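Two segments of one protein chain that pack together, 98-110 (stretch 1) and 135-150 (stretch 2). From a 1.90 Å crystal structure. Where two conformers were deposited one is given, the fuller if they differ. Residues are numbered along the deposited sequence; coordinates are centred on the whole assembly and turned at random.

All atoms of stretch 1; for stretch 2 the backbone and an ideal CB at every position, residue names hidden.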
# COMPACT_ATOMS: atom_id res chain seq x y z
N ILE A 98 15.24 11.13 -6.71
CA ILE A 98 14.62 9.80 -6.67
C ILE A 98 15.21 8.84 -5.60
O ILE A 98 14.87 7.66 -5.55
CB ILE A 98 14.70 9.13 -8.07
CG1 ILE A 98 16.16 8.88 -8.50
CG2 ILE A 98 13.93 9.92 -9.14
CD1 ILE A 98 16.24 7.82 -9.61
N THR A 99 16.04 9.37 -4.71
CA THR A 99 16.76 8.53 -3.75
C THR A 99 15.80 7.78 -2.81
O THR A 99 15.91 6.56 -2.64
CB THR A 99 17.72 9.38 -2.90
OG1 THR A 99 18.68 10.03 -3.74
CG2 THR A 99 18.44 8.52 -1.85
N VAL A 100 14.84 8.50 -2.25
CA VAL A 100 13.87 7.93 -1.29
C VAL A 100 12.95 6.92 -1.95
O VAL A 100 12.70 5.85 -1.42
CB VAL A 100 13.07 9.05 -0.55
CG1 VAL A 100 12.03 8.44 0.38
CG2 VAL A 100 14.05 9.95 0.23
N GLU A 101 12.48 7.25 -3.14
CA GLU A 101 11.58 6.41 -3.88
C GLU A 101 12.30 5.14 -4.35
O GLU A 101 11.67 4.09 -4.55
CB GLU A 101 11.05 7.16 -5.09
CG GLU A 101 10.15 8.34 -4.75
CD GLU A 101 10.88 9.51 -4.08
OE1 GLU A 101 12.06 9.83 -4.42
OE2 GLU A 101 10.23 10.11 -3.19
N THR A 102 13.61 5.23 -4.55
CA THR A 102 14.40 4.10 -4.97
C THR A 102 14.73 3.17 -3.77
O THR A 102 14.59 1.95 -3.88
CB THR A 102 15.70 4.57 -5.67
OG1 THR A 102 15.34 5.35 -6.82
CG2 THR A 102 16.55 3.38 -6.08
N ILE A 103 15.20 3.73 -2.66
CA ILE A 103 15.76 2.92 -1.58
C ILE A 103 14.79 2.57 -0.46
O ILE A 103 14.89 1.49 0.14
CB ILE A 103 17.05 3.59 -1.02
CG1 ILE A 103 18.08 3.70 -2.15
CG2 ILE A 103 17.61 2.85 0.22
CD1 ILE A 103 18.53 2.39 -2.79
N ARG A 104 13.86 3.48 -0.15
CA ARG A 104 13.02 3.30 1.03
C ARG A 104 12.23 2.02 0.94
O ARG A 104 11.97 1.37 1.96
CB ARG A 104 12.10 4.54 1.24
CG ARG A 104 11.29 4.49 2.52
CD ARG A 104 10.65 5.84 2.79
NE ARG A 104 9.76 6.17 1.70
CZ ARG A 104 9.14 7.35 1.61
NH1 ARG A 104 9.32 8.27 2.52
NH2 ARG A 104 8.33 7.59 0.61
N LYS A 105 11.90 1.62 -0.28
CA LYS A 105 11.16 0.41 -0.55
C LYS A 105 11.88 -0.85 -0.10
O LYS A 105 11.22 -1.86 0.21
CB LYS A 105 10.87 0.28 -2.07
CG LYS A 105 9.66 0.98 -2.47
CD LYS A 105 9.36 0.82 -3.94
CE LYS A 105 9.29 2.18 -4.65
NZ LYS A 105 9.89 2.04 -6.07
N LEU A 106 13.21 -0.79 -0.09
CA LEU A 106 14.06 -1.92 0.22
C LEU A 106 14.24 -2.21 1.71
O LEU A 106 14.79 -3.25 2.10
CB LEU A 106 15.43 -1.73 -0.40
CG LEU A 106 15.42 -1.35 -1.89
CD1 LEU A 106 16.88 -1.37 -2.32
CD2 LEU A 106 14.56 -2.22 -2.77
N PHE A 107 13.83 -1.27 2.55
CA PHE A 107 13.98 -1.43 3.98
C PHE A 107 13.20 -2.65 4.45
O PHE A 107 12.06 -2.87 4.03
CB PHE A 107 13.48 -0.16 4.73
CG PHE A 107 14.28 1.10 4.45
CD1 PHE A 107 15.60 1.06 4.05
CD2 PHE A 107 13.70 2.36 4.67
CE1 PHE A 107 16.34 2.23 3.83
CE2 PHE A 107 14.46 3.56 4.47
CZ PHE A 107 15.77 3.47 4.04
N ASP A 108 13.81 -3.46 5.30
CA ASP A 108 13.06 -4.45 6.08
C ASP A 108 11.99 -3.75 6.95
O ASP A 108 10.84 -4.16 6.97
CB ASP A 108 13.99 -5.26 6.96
CG ASP A 108 15.01 -6.09 6.17
OD1 ASP A 108 14.92 -6.20 4.94
OD2 ASP A 108 15.91 -6.66 6.81
N ARG A 109 12.43 -2.69 7.66
CA ARG A 109 11.59 -1.83 8.50
C ARG A 109 12.03 -0.38 8.25
O ARG A 109 13.24 -0.11 8.31
CB ARG A 109 11.81 -2.15 9.99
CG ARG A 109 11.62 -3.62 10.33
CD ARG A 109 11.60 -3.86 11.84
NE ARG A 109 12.94 -4.01 12.39
CZ ARG A 109 13.21 -4.22 13.67
NH1 ARG A 109 12.24 -4.26 14.58
NH2 ARG A 109 14.47 -4.38 14.05
N GLU A 110 11.09 0.53 7.98
CA GLU A 110 11.42 1.96 7.95
C GLU A 110 11.54 2.42 9.40
O GLU A 110 10.72 2.06 10.26
CB GLU A 110 10.40 2.87 7.21
CG GLU A 110 10.91 4.36 7.01
CD GLU A 110 9.83 5.43 6.65
OE1 GLU A 110 8.69 5.05 6.44
OE2 GLU A 110 10.14 6.68 6.62
N UNK A 135 11.82 18.34 2.51
CA UNK A 135 12.73 17.16 2.50
C UNK A 135 11.99 15.87 2.87
O UNK A 135 11.02 15.90 3.63
CB UNK A 135 13.89 17.38 3.47
N UNK A 136 12.48 14.76 2.32
CA UNK A 136 12.01 13.41 2.61
C UNK A 136 13.13 12.52 3.17
O UNK A 136 13.05 11.29 3.09
CB UNK A 136 11.43 12.78 1.34
N UNK A 137 14.17 13.15 3.73
CA UNK A 137 15.23 12.44 4.41
C UNK A 137 14.61 11.34 5.29
O UNK A 137 13.61 11.57 5.95
CB UNK A 137 16.08 13.40 5.24
N UNK A 138 15.19 10.13 5.21
CA UNK A 138 14.59 8.92 5.75
C UNK A 138 15.67 7.99 6.29
O UNK A 138 16.85 8.16 5.98
CB UNK A 138 13.76 8.21 4.68
N UNK A 139 15.26 7.04 7.13
CA UNK A 139 16.15 6.02 7.69
C UNK A 139 15.40 4.67 7.74
O UNK A 139 14.16 4.63 7.76
CB UNK A 139 16.63 6.43 9.08
N UNK A 140 16.18 3.58 7.71
CA UNK A 140 15.63 2.25 7.74
C UNK A 140 16.67 1.21 8.11
O UNK A 140 17.84 1.53 8.37
CB UNK A 140 15.01 1.91 6.38
N UNK A 141 16.21 -0.03 8.12
CA UNK A 141 17.00 -1.17 8.55
C UNK A 141 16.91 -2.20 7.42
O UNK A 141 15.81 -2.48 6.92
CB UNK A 141 16.51 -1.74 9.88
N UNK A 142 18.07 -2.70 6.97
CA UNK A 142 18.12 -3.83 6.02
C UNK A 142 19.08 -4.85 6.58
O UNK A 142 20.24 -4.56 6.76
CB UNK A 142 18.55 -3.39 4.62
N UNK A 143 18.61 -6.07 6.84
CA UNK A 143 19.42 -7.06 7.52
C UNK A 143 19.74 -6.51 8.90
O UNK A 143 18.85 -6.10 9.62
CB UNK A 143 20.69 -7.39 6.73
N UNK A 144 21.01 -6.51 9.26
CA UNK A 144 21.44 -5.98 10.55
C UNK A 144 22.13 -4.63 10.39
O UNK A 144 22.88 -4.20 11.25
CB UNK A 144 22.38 -6.97 11.25
N UNK A 145 21.85 -3.96 9.27
CA UNK A 145 22.46 -2.68 8.93
C UNK A 145 21.44 -1.53 8.96
O UNK A 145 20.27 -1.72 8.68
CB UNK A 145 23.11 -2.77 7.55
N UNK A 146 21.92 -0.34 9.31
CA UNK A 146 21.10 0.86 9.36
C UNK A 146 21.42 1.68 8.10
O UNK A 146 22.56 1.69 7.62
CB UNK A 146 21.36 1.66 10.64
N UNK A 147 20.41 2.35 7.57
CA UNK A 147 20.60 3.17 6.39
C UNK A 147 19.98 4.54 6.64
O UNK A 147 18.84 4.61 7.08
CB UNK A 147 19.99 2.51 5.15
N UNK A 148 20.74 5.60 6.37
CA UNK A 148 20.26 6.97 6.49
C UNK A 148 20.35 7.62 5.11
O UNK A 148 21.42 7.64 4.50
CB UNK A 148 21.06 7.75 7.53
N UNK A 149 19.22 8.13 4.63
CA UNK A 149 19.14 8.83 3.37
C UNK A 149 19.01 10.32 3.65
O UNK A 149 17.94 10.80 4.03
CB UNK A 149 17.97 8.32 2.53
N UNK A 150 20.11 11.04 3.47
CA UNK A 150 20.17 12.45 3.84
C UNK A 150 20.08 13.41 2.65
O UNK A 150 20.41 13.03 1.54
CB UNK A 150 21.47 12.72 4.60

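Position 135 lies beyond the reach of stretch 1, and its backbone excludes little. It is T135, whose OG1 accepts a hydrogen bond from the backbone N of position 137 at 3.2 Å.

At position 136 the CA-to-CB bond points toward the helix. The ideal CB is 4.0 Å from V100 CG2 and 5.4 Å from the acid oxygen E101 OE2, so the site asks for an aliphatic start and, ideally, a positive end; lysine or arginine would serve. The residue is K136. Its chain, bent at chi3 (m), passes V100 and carries NZ to E101 OE2, a salt bridge with a very short 2.5 Å hydrogen bond.

Position 137 points away, and stretch 1 places no demand on it; it is A137.

Position 138 turns back toward stretch 1, its ideal CB 4.3 Å from R104 CD, 4.4 Å from E110 OE2 and 4.6 Å from V100 CG1. A small residue fits this crowded spot, and a polar one could address the charged groups: serine, threonine or alanine. S138 uses its hydroxyl to donate to the backbone two residues earlier, S138 OG to K136 O at 2.6 Å. A water donates to S138 OG and E110 OE2 and accepts from R104 NH1, joining side chains that do not bond directly.

Position 139 points away, so stretch 1 sets no limit on its side chain. A139 meets stretch 1 through its backbone: its O lies 3.5 Å from F107 CE2.

Position 140 is the most restrictive. An ideal CB would sit 2.2 Å from F107 CD2, a clash, so only glycine suits. With G140, CA itself rests over the ring face, 3.5 Å from the F107 centroid in a CH-pi contact, and the strands approach closely, CA to CA of E110 at 4.2 Å.

Position 141 pairs with R109, and its side chain shares that residue's face of the sheet. The aliphatic part of R109 favours a branched or long apolar residue, although a polar one could also fit. I141 brings CD1 to 3.9 Å from R109 NE, while its N donates to R109 O at 3.0 Å.

Position 142 starts sideways, but L106 and F107 offer an apolar surface to a chain that bends inward. Isoleucine, leucine or methionine could use it. I142 sends its CD1 to the edge of the F107 ring, 4.0 Å from F107 CD1, and to 4.2 Å from L106 CB.

At 143 phi is 62° and psi -129°, which favours glycine. G143 opens the type II' turn's centre and donates N to D108 OD2 at 2.8 Å.

Positions 144, 145 and 146 touch nothing here; they are K144, K145 and I146.

Position 147 faces the F107 ring, ideal CB 3.9 Å from CE1, which suits a compact apolar residue. V147 packs CB 3.8 Å from F107 CE1.

Position 148 points away: Y148.

Position 149 faces T99 and V100, with room for a longer apolar chain. L149 reaches I103 CG2 with CD2 (3.9 Å) and F107 CZ with CD1 (4.0 Å).

Position 150 points away and is L150.

Stretch 2, residues 135-150: TKASAGIIGKKIVYLL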
# COMPACT_ATOMS: atom_id res chain seq x y z
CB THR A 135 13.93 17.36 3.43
OG1 THR A 135 14.86 16.27 3.29
CG2 THR A 135 13.50 17.54 4.91
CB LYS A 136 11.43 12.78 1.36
CG LYS A 136 10.28 13.50 0.76
CD LYS A 136 9.75 12.77 -0.49
CE LYS A 136 10.64 13.03 -1.72
NZ LYS A 136 9.93 12.56 -2.93
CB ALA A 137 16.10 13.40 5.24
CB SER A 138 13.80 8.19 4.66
OG SER A 138 12.71 8.96 4.18
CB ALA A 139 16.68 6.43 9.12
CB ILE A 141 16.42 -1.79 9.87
CG1 ILE A 141 16.44 -0.78 11.03
CG2 ILE A 141 17.16 -3.07 10.25
CD1 ILE A 141 15.29 -0.96 12.04
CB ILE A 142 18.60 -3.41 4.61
CG1 ILE A 142 17.70 -2.33 4.05
CG2 ILE A 142 18.62 -4.66 3.66
CD1 ILE A 142 18.16 -1.69 2.77
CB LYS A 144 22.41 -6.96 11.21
CG LYS A 144 21.83 -8.40 11.38
CD LYS A 144 20.51 -8.41 12.21
CE LYS A 144 20.04 -9.86 12.49
NZ LYS A 144 19.05 -10.29 11.44
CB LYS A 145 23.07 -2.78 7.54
CG LYS A 145 24.09 -3.97 7.40
CD LYS A 145 24.92 -3.82 6.15
CE LYS A 145 25.63 -5.11 5.77
NZ LYS A 145 26.59 -5.61 6.80
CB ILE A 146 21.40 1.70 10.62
CG1 ILE A 146 21.34 0.83 11.89
CG2 ILE A 146 20.45 2.92 10.71
CD1 ILE A 146 20.09 -0.08 12.02
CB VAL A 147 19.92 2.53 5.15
CG1 VAL A 147 20.06 3.46 3.93
CG2 VAL A 147 20.46 1.08 4.87
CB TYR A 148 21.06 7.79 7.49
CG TYR A 148 20.94 7.37 8.95
CD1 TYR A 148 19.91 7.84 9.74
CD2 TYR A 148 21.90 6.53 9.54
CE1 TYR A 148 19.82 7.46 11.09
CE2 TYR A 148 21.81 6.14 10.86
CZ TYR A 148 20.78 6.63 11.65
OH TYR A 148 20.71 6.25 12.99
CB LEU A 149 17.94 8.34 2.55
CG LEU A 149 17.75 6.84 2.34
CD1 LEU A 149 16.43 6.56 1.54
CD2 LEU A 149 19.01 6.20 1.67
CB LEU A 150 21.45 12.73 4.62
CG LEU A 150 21.72 11.86 5.86
CD1 LEU A 150 23.06 12.30 6.61
CD2 LEU A 150 20.46 11.85 6.82
O HOH W 1 10.21 8.88 5.07
O HOH W 2 16.20 -6.50 9.39
O HOH W 3 12.41 7.61 8.14
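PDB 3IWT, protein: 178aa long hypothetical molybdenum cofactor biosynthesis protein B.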